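Local structure of SidF, inhibitor of growth family, member 3 (Legionella pneumophila subsp. pneumophila, 4FYE) at residues K114-T119 with A146-S151; I262-F267 with L634-D639; V419-Q424 with N429-N434. The protein probably acts as a phosphoinositide phosphatase, removing the 3-phosphate from phosphatidylinositol 3,4,5-trisphosphate. The protein carries 1 engineered substitution. All blocks are in the same frame, centred on the assembly; numbering follows the deposited sequence.

Contacts 1 and 2 are buried, while contact 3 lies near the surface. Contact 2 is the most central, about 12 Å from the centre of the chain to the centre of the contact; contact 1 is the most peripheral, at about 35 Å. No two contacts share an element. Contact 1 joins helices 98-119 and 136-163 through aliphatic groups. Contact 2 sets helix 626-637 against strand 260-268, with a sulfur beside an imidazole. Contact 3 folds one loop, between strand 402-416 and helix 438-458, back on itself through ring edges and stacked amides. None has a hydrogen bond between its two segments.

Contact 1 (K114-T119 with A146-S151); sequences KSISET and AKVEGS
Ile116 reaches across to Val148 and Ser151, and has the largest buried surface of this contact. Its two branches do different work. CG2 of Ile116 meets CG2 of Val148 at 4.5 Å, methyl to methyl. The longer branch diverges from it toward Ser151. The outer torsion of Ile116 is close to extended (chi2 160°), which carries CD1 away from its own helix. There Ile116 CD1 lies 4.4 Å from CB of Ser151, one turn further along the partner helix from Val148. A single isoleucine therefore spans the face between these two residues. The backbones are closest at the same place, with CA of Ile116 7.1 Å from CA of Val148.

Polar groups flank this apolar patch but do not bridge it. Thr119 OG1 turns back on its own helix and donates to Ser115 O at 3.2 Å. Ser151 OG does much the same with Lys147 O, though that bond is weak. Each hydroxyl thus has a partner within its own helix. At the margin, the methyl CG2 of Thr119 faces the aliphatic part of Lys147 from 5.0 Å, measured to its CG.

Ala75 of helix 71-92 touches both Ile116 and Val148. Phe739 of helix 733-741 also packs on Val148, as does Ile120, just past the end of the first helix. The two segments run in roughly opposite directions. Helices 98-119 and 136-163 thus pack as neighbouring antiparallel helices at the periphery of the fold, with helices 71-92 and 733-741 against them.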
loop_
_atom_site.group_PDB
_atom_site.type_symbol
_atom_site.label_atom_id
_atom_site.label_comp_id
_atom_site.label_asym_id
_atom_site.label_seq_id
_atom_site.Cartn_x
_atom_site.Cartn_y
_atom_site.Cartn_z
ATOM N N LYS A 114 12.734 -19.210 -29.059
ATOM C CA LYS A 114 13.916 -19.564 -29.809
ATOM C C LYS A 114 14.418 -18.370 -30.618
ATOM O O LYS A 114 15.597 -18.015 -30.524
ATOM C CB LYS A 114 13.639 -20.770 -30.696
ATOM C CG LYS A 114 14.815 -21.175 -31.601
ATOM C CD LYS A 114 15.523 -22.452 -31.138
ATOM C CE LYS A 114 14.698 -23.699 -31.441
ATOM N NZ LYS A 114 15.261 -24.546 -32.520
ATOM N N SER A 115 13.536 -17.735 -31.388
ATOM C CA SER A 115 13.935 -16.582 -32.200
ATOM C C SER A 115 14.586 -15.450 -31.353
ATOM O O SER A 115 15.511 -14.731 -31.777
ATOM C CB SER A 115 12.708 -16.022 -32.895
ATOM O OG SER A 115 12.999 -14.742 -33.408
ATOM N N ILE A 116 14.075 -15.284 -30.149
ATOM C CA ILE A 116 14.543 -14.206 -29.328
ATOM C C ILE A 116 15.913 -14.548 -28.784
ATOM O O ILE A 116 16.785 -13.685 -28.735
ATOM C CB ILE A 116 13.550 -13.926 -28.210
ATOM C CG1 ILE A 116 12.503 -12.958 -28.740
ATOM C CG2 ILE A 116 14.249 -13.362 -26.993
ATOM C CD1 ILE A 116 11.223 -12.987 -27.901
ATOM N N SER A 117 16.072 -15.814 -28.396
ATOM C CA SER A 117 17.360 -16.359 -28.004
ATOM C C SER A 117 18.420 -16.348 -29.133
ATOM O O SER A 117 19.591 -16.265 -28.826
ATOM C CB SER A 117 17.202 -17.755 -27.396
ATOM O OG SER A 117 17.787 -18.727 -28.236
ATOM N N GLU A 118 18.022 -16.415 -30.411
ATOM C CA GLU A 118 18.988 -16.328 -31.493
ATOM C C GLU A 118 19.294 -14.894 -31.897
ATOM O O GLU A 118 20.298 -14.671 -32.556
ATOM C CB GLU A 118 18.556 -17.112 -32.727
ATOM C CG GLU A 118 18.369 -18.616 -32.514
ATOM C CD GLU A 118 17.457 -19.289 -33.578
ATOM O OE1 GLU A 118 17.023 -18.613 -34.568
ATOM O OE2 GLU A 118 17.169 -20.511 -33.423
ATOM N N THR A 119 18.486 -13.908 -31.497
ATOM C CA THR A 119 18.675 -12.507 -31.992
ATOM C C THR A 119 19.134 -11.507 -30.939
ATOM O O THR A 119 19.666 -10.426 -31.275
ATOM C CB THR A 119 17.387 -11.911 -32.604
ATOM O OG1 THR A 119 17.015 -12.696 -33.735
ATOM C CG2 THR A 119 17.609 -10.462 -33.103
ATOM N N ALA A 146 13.641 -2.715 -27.584
ATOM C CA ALA A 146 12.696 -2.304 -28.640
ATOM C C ALA A 146 12.528 -3.463 -29.664
ATOM O O ALA A 146 11.429 -3.756 -30.139
ATOM C CB ALA A 146 13.176 -1.030 -29.364
ATOM N N LYS A 147 13.623 -4.106 -29.998
ATOM C CA LYS A 147 13.569 -5.297 -30.798
ATOM C C LYS A 147 12.539 -6.292 -30.237
ATOM O O LYS A 147 11.666 -6.763 -30.912
ATOM C CB LYS A 147 14.954 -5.957 -30.782
ATOM C CG LYS A 147 15.769 -5.974 -32.090
ATOM C CD LYS A 147 16.683 -4.779 -32.265
ATOM C CE LYS A 147 18.145 -5.202 -32.480
ATOM N NZ LYS A 147 18.655 -5.611 -33.841
ATOM N N VAL A 148 12.694 -6.646 -28.981
ATOM C CA VAL A 148 11.872 -7.648 -28.356
ATOM C C VAL A 148 10.401 -7.239 -28.257
ATOM O O VAL A 148 9.515 -8.085 -28.428
ATOM C CB VAL A 148 12.464 -7.970 -26.961
ATOM C CG1 VAL A 148 11.455 -8.596 -26.044
ATOM C CG2 VAL A 148 13.641 -8.919 -27.144
ATOM N N GLU A 149 10.147 -5.953 -28.006
ATOM C CA GLU A 149 8.801 -5.435 -27.961
ATOM C C GLU A 149 8.158 -5.689 -29.291
ATOM O O GLU A 149 7.020 -6.112 -29.341
ATOM C CB GLU A 149 8.782 -3.954 -27.710
ATOM C CG GLU A 149 7.378 -3.399 -27.515
ATOM C CD GLU A 149 7.299 -2.363 -26.384
ATOM O OE1 GLU A 149 8.296 -1.634 -26.137
ATOM O OE2 GLU A 149 6.233 -2.272 -25.726
ATOM N N GLY A 150 8.912 -5.451 -30.353
ATOM C CA GLY A 150 8.457 -5.726 -31.713
ATOM C C GLY A 150 8.031 -7.185 -31.838
ATOM O O GLY A 150 6.965 -7.475 -32.348
ATOM N N SER A 151 8.850 -8.112 -31.352
ATOM C CA SER A 151 8.497 -9.539 -31.415
ATOM C C SER A 151 7.308 -9.904 -30.533
ATOM O O SER A 151 6.521 -10.778 -30.902
ATOM C CB SER A 151 9.689 -10.420 -31.065
ATOM O OG SER A 151 10.823 -9.874 -31.686
#

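Contact 2 (I262-F267 with L634-D639); sequences IHHDSF and LSCELD
The strand segment 262-267 passes the last turn of helix 626-637, and the backbones are closest where CA of Ser266 lies 7.6 Å from CA of Cys636. Strand 260-268 is the last strand of a mixed six-stranded sheet, and its Phe267 also makes a backbone hydrogen bond with Asn642 of strand 641-645. It carries a classic beta bulge, in which His263 and His264 both face Ala251. The helix ends in a Schellman motif, with Asp639 at positive phi as its C-prime residue.

Cys636 makes all the direct contacts from the helix side. Its sulfur is anti to the carbonyl carbon (chi1 -60°) and points to the strand. It approaches the His264 ring obliquely, 69° off the ring normal, and touches the CE1 corner. CB of Ser266 is a looser neighbour of Cys636 SG, at 4.4 Å.

Charged groups join the same elements nearby. Arg312 forms salt bridges with both Asp265, which is also paired with Arg248 and Arg308, and Asp639, and so links the strand to the helix end.

The imidazole is tied down at NE2. His264 NE2 and Ser266 OG are hydrogen-bonded at 2.6 Å, and that hydroxyl also bonds NZ of Lys644. The sulfur thus sits beside a ring held in place, with CE1 of His264 3.8 Å from SG of Cys636.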
loop_
_atom_site.group_PDB
_atom_site.type_symbol
_atom_site.label_atom_id
_atom_site.label_comp_id
_atom_site.label_asym_id
_atom_site.label_seq_id
_atom_site.Cartn_x
_atom_site.Cartn_y
_atom_site.Cartn_z
ATOM N N ILE A 262 10.325 -6.790 13.871
ATOM C CA ILE A 262 9.576 -6.223 12.798
ATOM C C ILE A 262 9.725 -4.726 12.910
ATOM O O ILE A 262 9.373 -4.181 13.935
ATOM C CB ILE A 262 8.101 -6.688 12.871
ATOM C CG1 ILE A 262 8.002 -8.187 12.490
ATOM C CG2 ILE A 262 7.262 -5.923 11.865
ATOM C CD1 ILE A 262 6.604 -8.759 12.561
ATOM N N HIS A 263 10.274 -4.055 11.885
ATOM C CA HIS A 263 10.457 -2.588 11.928
ATOM C C HIS A 263 9.380 -1.845 11.170
ATOM O O HIS A 263 9.284 -0.632 11.277
ATOM C CB HIS A 263 11.845 -2.144 11.405
ATOM C CG HIS A 263 12.985 -2.989 11.907
ATOM N ND1 HIS A 263 13.380 -3.005 13.219
ATOM C CD2 HIS A 263 13.815 -3.897 11.240
ATOM C CE1 HIS A 263 14.405 -3.858 13.366
ATOM N NE2 HIS A 263 14.666 -4.415 12.165
ATOM N N HIS A 264 8.566 -2.542 10.396
ATOM C CA HIS A 264 7.474 -1.894 9.671
ATOM C C HIS A 264 6.398 -2.884 9.324
ATOM O O HIS A 264 6.664 -4.027 8.870
ATOM C CB HIS A 264 7.989 -1.214 8.411
ATOM C CG HIS A 264 6.917 -0.522 7.601
ATOM N ND1 HIS A 264 6.381 0.654 7.968
ATOM C CD2 HIS A 264 6.318 -0.865 6.405
ATOM C CE1 HIS A 264 5.472 1.047 7.080
ATOM N NE2 HIS A 264 5.429 0.118 6.109
ATOM N N ASP A 265 5.169 -2.416 9.463
ATOM C CA ASP A 265 3.986 -3.204 9.257
ATOM C C ASP A 265 2.833 -2.266 8.760
ATOM O O ASP A 265 2.286 -1.471 9.543
ATOM C CB ASP A 265 3.639 -3.886 10.577
ATOM C CG ASP A 265 2.360 -4.748 10.466
ATOM O OD1 ASP A 265 1.525 -4.504 9.527
ATOM O OD2 ASP A 265 2.214 -5.693 11.287
ATOM N N SER A 266 2.505 -2.324 7.469
ATOM C CA SER A 266 1.486 -1.473 6.905
ATOM C C SER A 266 0.932 -2.140 5.674
ATOM O O SER A 266 1.142 -3.367 5.469
ATOM C CB SER A 266 2.042 -0.085 6.587
ATOM O OG SER A 266 2.900 -0.042 5.452
ATOM N N PHE A 267 0.224 -1.367 4.848
ATOM C CA PHE A 267 -0.408 -1.953 3.673
ATOM C C PHE A 267 0.126 -1.375 2.391
ATOM O O PHE A 267 0.290 -0.151 2.230
ATOM C CB PHE A 267 -1.950 -1.758 3.693
ATOM C CG PHE A 267 -2.670 -2.673 4.629
ATOM C CD1 PHE A 267 -2.793 -4.046 4.333
ATOM C CD2 PHE A 267 -3.244 -2.171 5.820
ATOM C CE1 PHE A 267 -3.440 -4.921 5.196
ATOM C CE2 PHE A 267 -3.919 -3.029 6.690
ATOM C CZ PHE A 267 -3.975 -4.419 6.406
ATOM N N LEU A 634 4.310 8.832 10.392
ATOM C CA LEU A 634 3.749 9.349 11.630
ATOM C C LEU A 634 2.553 8.524 12.050
ATOM O O LEU A 634 2.293 8.309 13.271
ATOM C CB LEU A 634 3.241 10.743 11.398
ATOM C CG LEU A 634 3.343 11.820 12.465
ATOM C CD1 LEU A 634 2.251 12.820 12.131
ATOM C CD2 LEU A 634 3.254 11.311 13.891
ATOM N N SER A 635 1.793 8.108 11.050
ATOM C CA SER A 635 0.648 7.307 11.352
ATOM C C SER A 635 1.105 5.917 11.771
ATOM O O SER A 635 0.524 5.339 12.681
ATOM C CB SER A 635 -0.276 7.247 10.185
ATOM O OG SER A 635 0.204 6.251 9.296
ATOM N N CYS A 636 2.164 5.374 11.171
ATOM C CA CYS A 636 2.735 4.158 11.782
ATOM C C CYS A 636 3.161 4.432 13.243
ATOM O O CYS A 636 3.047 3.575 14.085
ATOM C CB CYS A 636 3.890 3.558 10.936
ATOM S SG CYS A 636 3.290 3.115 9.328
ATOM N N GLU A 637 3.669 5.619 13.565
ATOM C CA GLU A 637 4.025 5.876 14.967
ATOM C C GLU A 637 2.816 5.945 15.890
ATOM O O GLU A 637 2.915 5.526 17.031
ATOM C CB GLU A 637 4.811 7.170 15.162
ATOM C CG GLU A 637 6.296 7.047 14.934
ATOM C CD GLU A 637 7.051 6.051 15.811
ATOM O OE1 GLU A 637 6.656 5.745 16.980
ATOM O OE2 GLU A 637 8.103 5.598 15.303
ATOM N N LEU A 638 1.701 6.513 15.422
ATOM C CA LEU A 638 0.471 6.559 16.236
ATOM C C LEU A 638 -0.223 5.238 16.180
ATOM O O LEU A 638 -1.352 5.123 16.601
ATOM C CB LEU A 638 -0.477 7.599 15.685
ATOM C CG LEU A 638 0.145 8.968 15.861
ATOM C CD1 LEU A 638 -0.638 10.033 15.096
ATOM C CD2 LEU A 638 0.199 9.273 17.343
ATOM N N ASP A 639 0.434 4.266 15.561
ATOM C CA ASP A 639 -0.088 2.925 15.425
ATOM C C ASP A 639 -1.423 2.812 14.672
ATOM O O ASP A 639 -2.280 2.010 15.063
ATOM C CB ASP A 639 -0.190 2.248 16.809
ATOM C CG ASP A 639 -0.416 0.745 16.689
ATOM O OD1 ASP A 639 0.205 0.041 15.815
ATOM O OD2 ASP A 639 -1.236 0.264 17.465
#

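Contact 3 (V419-Q424 with N429-N434); sequences VNWFRQ and NPLSDN
The carbonyl oxygen of Asn420 is gripped by three nitrogens of Arg423, which shapes the loop that meets Leu431, Ser432 and Asn434. The backbone N of Arg423 closes a type I turn onto Asn420 O at 3.1 Å. The guanidinium then comes side-on: NE and NH2 of Arg423 each donate to Asn420 O at 3.0 Å. The oxygen is in the guanidinium plane, but NH2 stands well above the carbonyl plane, 55° out of it. The third guanidinium nitrogen, NH1, bonds the carbonyl of His619.

The turn places Trp421 and Phe422 next to each other. CE3 of Trp421 lies over one face of the Phe422 ring, 3.6 Å above its plane and offset toward the rim. Leu431 meets this pair from the side. Its CD1 lies at the edge of both rings, 4.0 Å from CE1 of Phe422 and 4.1 Å from CZ3 of Trp421. Leu431 itself belongs to a second type I turn, from Asn429 to Ser432. CB of Ser432 packs against CB of Phe422 at 4.3 Å.

Further along, the amides of Gln424 and Asn434 stack with their planes 13° apart. The Gln424 chain is bent at chi2 (76°), which brings its amide over that of Asn434. ND2 of Asn434 is hydrogen-bonded to the carbonyl of Val425, in the short link between the segments.

No hydrogen bond joins the two segments directly. Their fit rests on van der Waals contact and amide stacking, while the polar bonds shape the first turn and hold Asn434 to the link.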
loop_
_atom_site.group_PDB
_atom_site.type_symbol
_atom_site.label_atom_id
_atom_site.label_comp_id
_atom_site.label_asym_id
_atom_site.label_seq_id
_atom_site.Cartn_x
_atom_site.Cartn_y
_atom_site.Cartn_z
ATOM N N VAL A 419 2.404 13.287 -6.981
ATOM C CA VAL A 419 3.798 13.044 -7.142
ATOM C C VAL A 419 4.264 13.121 -8.632
ATOM O O VAL A 419 5.461 13.182 -8.941
ATOM C CB VAL A 419 3.956 11.686 -6.401
ATOM C CG1 VAL A 419 4.040 10.540 -7.288
ATOM C CG2 VAL A 419 4.773 11.719 -5.119
ATOM N N ASN A 420 3.327 13.095 -9.577
ATOM C CA ASN A 420 3.734 13.053 -10.987
ATOM C C ASN A 420 3.996 14.492 -11.482
ATOM O O ASN A 420 4.142 15.421 -10.711
ATOM C CB ASN A 420 2.686 12.355 -11.841
ATOM C CG ASN A 420 1.409 13.186 -11.934
ATOM O OD1 ASN A 420 0.376 12.744 -12.467
ATOM N ND2 ASN A 420 1.470 14.398 -11.413
ATOM N N TRP A 421 4.125 14.670 -12.783
ATOM C CA TRP A 421 4.570 15.946 -13.313
ATOM C C TRP A 421 3.503 17.008 -13.091
ATOM O O TRP A 421 3.761 18.199 -13.131
ATOM C CB TRP A 421 4.925 15.764 -14.758
ATOM C CG TRP A 421 5.559 16.986 -15.409
ATOM C CD1 TRP A 421 6.894 17.401 -15.378
ATOM C CD2 TRP A 421 4.874 18.024 -16.175
ATOM N NE1 TRP A 421 7.072 18.586 -16.055
ATOM C CE2 TRP A 421 5.906 18.979 -16.597
ATOM C CE3 TRP A 421 3.559 18.230 -16.573
ATOM C CZ2 TRP A 421 5.599 20.099 -17.364
ATOM C CZ3 TRP A 421 3.264 19.364 -17.359
ATOM C CH2 TRP A 421 4.259 20.267 -17.734
ATOM N N PHE A 422 2.270 16.602 -12.848
ATOM C CA PHE A 422 1.202 17.545 -12.664
ATOM C C PHE A 422 0.963 17.930 -11.225
ATOM O O PHE A 422 0.078 18.689 -10.981
ATOM C CB PHE A 422 -0.087 17.100 -13.389
ATOM C CG PHE A 422 0.117 16.775 -14.893
ATOM C CD1 PHE A 422 -0.049 17.761 -15.866
ATOM C CD2 PHE A 422 0.433 15.467 -15.329
ATOM C CE1 PHE A 422 0.132 17.468 -17.241
ATOM C CE2 PHE A 422 0.595 15.165 -16.680
ATOM C CZ PHE A 422 0.464 16.163 -17.639
ATOM N N ARG A 423 1.813 17.498 -10.292
ATOM C CA ARG A 423 1.523 17.601 -8.848
ATOM C C ARG A 423 1.247 19.032 -8.354
ATOM O O ARG A 423 0.524 19.234 -7.383
ATOM C CB ARG A 423 2.658 16.913 -8.000
ATOM C CG ARG A 423 3.887 17.812 -7.722
ATOM C CD ARG A 423 5.130 17.072 -7.218
ATOM N NE ARG A 423 5.649 16.698 -8.475
ATOM C CZ ARG A 423 6.707 17.169 -9.106
ATOM N NH1 ARG A 423 7.653 17.997 -8.583
ATOM N NH2 ARG A 423 6.808 16.666 -10.300
ATOM N N GLN A 424 1.828 20.035 -9.004
ATOM C CA GLN A 424 1.674 21.429 -8.536
ATOM C C GLN A 424 2.077 22.357 -9.629
ATOM O O GLN A 424 3.191 22.857 -9.685
ATOM C CB GLN A 424 2.477 21.758 -7.279
ATOM C CG GLN A 424 2.034 23.113 -6.611
ATOM C CD GLN A 424 0.709 22.960 -5.835
ATOM O OE1 GLN A 424 0.100 21.907 -5.885
ATOM N NE2 GLN A 424 0.270 23.998 -5.133
ATOM N N ASN A 429 -2.093 27.768 -15.120
ATOM C CA ASN A 429 -1.852 26.644 -15.999
ATOM C C ASN A 429 -3.110 25.775 -16.110
ATOM O O ASN A 429 -3.609 25.280 -15.128
ATOM C CB ASN A 429 -0.669 25.834 -15.483
ATOM C CG ASN A 429 -0.127 24.893 -16.531
ATOM O OD1 ASN A 429 1.080 24.822 -16.744
ATOM N ND2 ASN A 429 -1.011 24.191 -17.209
ATOM N N PRO A 430 -3.641 25.608 -17.316
ATOM C CA PRO A 430 -4.918 24.896 -17.357
ATOM C C PRO A 430 -4.741 23.390 -17.235
ATOM O O PRO A 430 -5.733 22.697 -17.247
ATOM C CB PRO A 430 -5.436 25.228 -18.759
ATOM C CG PRO A 430 -4.175 25.379 -19.542
ATOM C CD PRO A 430 -3.267 26.138 -18.636
ATOM N N LEU A 431 -3.514 22.867 -17.140
ATOM C CA LEU A 431 -3.364 21.408 -17.140
ATOM C C LEU A 431 -3.722 20.741 -15.840
ATOM O O LEU A 431 -3.712 19.568 -15.755
ATOM C CB LEU A 431 -1.953 20.959 -17.517
ATOM C CG LEU A 431 -1.517 21.401 -18.891
ATOM C CD1 LEU A 431 -0.072 21.029 -19.048
ATOM C CD2 LEU A 431 -2.418 20.833 -19.985
ATOM N N SER A 432 -4.027 21.478 -14.805
ATOM C CA SER A 432 -4.383 20.793 -13.574
ATOM C C SER A 432 -4.906 21.862 -12.629
ATOM O O SER A 432 -4.720 23.044 -12.867
ATOM C CB SER A 432 -3.152 20.041 -13.014
ATOM O OG SER A 432 -3.437 19.375 -11.809
ATOM N N ASP A 433 -5.588 21.435 -11.585
ATOM C CA ASP A 433 -6.213 22.349 -10.690
ATOM C C ASP A 433 -5.632 21.909 -9.325
ATOM O O ASP A 433 -6.041 20.904 -8.785
ATOM C CB ASP A 433 -7.710 22.128 -10.798
ATOM C CG ASP A 433 -8.518 22.964 -9.794
ATOM O OD1 ASP A 433 -7.968 23.820 -9.048
ATOM O OD2 ASP A 433 -9.749 22.781 -9.773
ATOM N N ASN A 434 -4.651 22.648 -8.813
ATOM C CA ASN A 434 -3.993 22.381 -7.543
ATOM C C ASN A 434 -4.913 22.454 -6.319
ATOM O O ASN A 434 -4.594 21.866 -5.290
ATOM C CB ASN A 434 -2.866 23.395 -7.269
ATOM C CG ASN A 434 -1.776 23.453 -8.357
ATOM O OD1 ASN A 434 -1.578 22.529 -9.147
ATOM N ND2 ASN A 434 -1.050 24.582 -8.382
#